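AztD protein (Citrobacter koseri, PDB 6CMK) acts as a periplasmic zinc chaperone that hands one zinc ion directly to the solute-binding protein AztC of the AztABCD zinc transport system. Local coordinates at residues Q145-E149 against S150-K154. Residues are numbered along the deposited sequence; the frame is centred on the assembly and turned at random.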
loop_
_atom_site.group_PDB
_atom_site.type_symbol
_atom_site.label_atom_id
_atom_site.label_comp_id
_atom_site.label_asym_id
_atom_site.label_seq_id
_atom_site.Cartn_x
_atom_site.Cartn_y
_atom_site.Cartn_z
ATOM N N GLN B 145 23.507 -4.618 11.975
ATOM C CA GLN B 145 22.488 -4.567 13.016
ATOM C C GLN B 145 21.111 -4.639 12.377
ATOM O O GLN B 145 20.782 -3.826 11.512
ATOM C CB GLN B 145 22.637 -3.308 13.861
ATOM C CG GLN B 145 23.952 -3.296 14.621
ATOM C CD GLN B 145 24.123 -2.084 15.511
ATOM O OE1 GLN B 145 23.154 -1.453 15.931
ATOM N NE2 GLN B 145 25.366 -1.759 15.807
ATOM N N ILE B 146 20.324 -5.628 12.784
ATOM C CA ILE B 146 18.982 -5.840 12.250
ATOM C C ILE B 146 17.973 -5.563 13.356
ATOM O O ILE B 146 18.154 -5.987 14.502
ATOM C CB ILE B 146 18.822 -7.265 11.676
ATOM C CG1 ILE B 146 19.526 -7.381 10.317
ATOM C CG2 ILE B 146 17.358 -7.617 11.449
ATOM C CD1 ILE B 146 21.029 -7.476 10.390
ATOM N N LEU B 147 16.905 -4.855 13.008
ATOM C CA LEU B 147 15.888 -4.479 13.976
ATOM C C LEU B 147 14.585 -4.250 13.224
ATOM O O LEU B 147 14.482 -4.536 12.029
ATOM C CB LEU B 147 16.314 -3.252 14.774
ATOM C CG LEU B 147 16.702 -2.011 13.978
ATOM C CD1 LEU B 147 16.396 -0.810 14.826
ATOM C CD2 LEU B 147 18.182 -2.027 13.588
ATOM N N GLY B 148 13.578 -3.765 13.945
ATOM C CA GLY B 148 12.260 -3.577 13.373
ATOM C C GLY B 148 11.670 -2.233 13.743
ATOM O O GLY B 148 11.864 -1.734 14.844
ATOM N N GLU B 149 10.911 -1.670 12.796
ATOM C CA GLU B 149 10.337 -0.334 12.945
ATOM C C GLU B 149 9.264 -0.275 14.026
ATOM O O GLU B 149 9.144 0.737 14.727
ATOM C CB GLU B 149 9.732 0.139 11.617
ATOM C CG GLU B 149 9.154 1.555 11.704
ATOM C CD GLU B 149 8.567 2.068 10.395
ATOM O OE1 GLU B 149 7.850 1.300 9.724
ATOM O OE2 GLU B 149 8.806 3.254 10.051
ATOM N N SER B 150 8.443 -1.318 14.148
ATOM C CA SER B 150 7.384 -1.290 15.149
ATOM C C SER B 150 7.972 -1.166 16.547
ATOM O O SER B 150 7.513 -0.353 17.359
ATOM C CB SER B 150 6.511 -2.537 15.023
ATOM O OG SER B 150 5.564 -2.603 16.079
ATOM N N ALA B 151 9.022 -1.937 16.827
ATOM C CA ALA B 151 9.712 -1.818 18.109
ATOM C C ALA B 151 10.316 -0.430 18.288
ATOM O O ALA B 151 10.177 0.190 19.349
ATOM C CB ALA B 151 10.793 -2.891 18.210
ATOM N N VAL B 152 10.976 0.084 17.250
ATOM C CA VAL B 152 11.610 1.396 17.337
ATOM C C VAL B 152 10.589 2.461 17.723
ATOM O O VAL B 152 10.836 3.302 18.594
ATOM C CB VAL B 152 12.297 1.736 16.004
ATOM C CG1 VAL B 152 12.889 3.148 16.034
ATOM C CG2 VAL B 152 13.343 0.684 15.692
ATOM N N LEU B 153 9.430 2.453 17.065
ATOM C CA LEU B 153 8.428 3.482 17.331
ATOM C C LEU B 153 7.883 3.399 18.747
ATOM O O LEU B 153 7.461 4.424 19.298
ATOM C CB LEU B 153 7.278 3.373 16.329
ATOM C CG LEU B 153 7.595 3.949 14.958
ATOM C CD1 LEU B 153 6.586 3.438 13.939
ATOM C CD2 LEU B 153 7.597 5.468 15.057
ATOM N N LYS B 154 7.857 2.201 19.344
ATOM C CA LYS B 154 7.459 2.057 20.736
ATOM C C LYS B 154 8.554 2.472 21.707
ATOM O O LYS B 154 8.311 2.472 22.917
ATOM C CB LYS B 154 7.083 0.609 21.058
ATOM C CG LYS B 154 5.982 -0.038 20.244
ATOM C CD LYS B 154 5.764 -1.436 20.811
ATOM C CE LYS B 154 5.196 -2.427 19.818
ATOM N NZ LYS B 154 5.322 -3.809 20.370
#
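Val-152 N donates a hydrogen bond to Gly-148 O at 3.1 Å. It reaches the oxygen in the carbonyl plane, and the N-H...O angle is 160°. Leu-153 N bonds to Glu-149 O in the same i to i+4 pattern, at 2.9 Å; here the donor is tilted 22° from the carbonyl plane. The side chain of Val-152 also meets Gly-148: CG2 packs close to Gly-148 O, at 3.0 Å. The same methyl touches Leu-147 CD1 at 3.5 Å. With chi1 at 55°, CG of Leu-147 lies over its own backbone, flanked by N and C, and CD1 extends to this methyl. The side chains of Glu-149 and Leu-153, one turn apart, run alongside each other in the same direction, with CG of the first 3.9 Å from CD1 of the second.

The two backbone bonds belong to the short helix 149-153, which follows strand 143-148 directly, with Gly-148 at the N-cap position. The strand is the third of a four-stranded antiparallel blade of the beta propeller, and the helix lies on the way to the last strand, 160-163. Leu-117 of the preceding blade touches both Leu-147 and Val-152. The Glu-149 chain is extended, and its buried carboxylate is gripped by that blade's loop and strand: OE2 is hydrogen-bonded to Ser-73 OG and Thr-78 OG1. At the helix start, Ser-150 N donates to Glu-256 OE1 of the second copy of the protein in the crystal assembly.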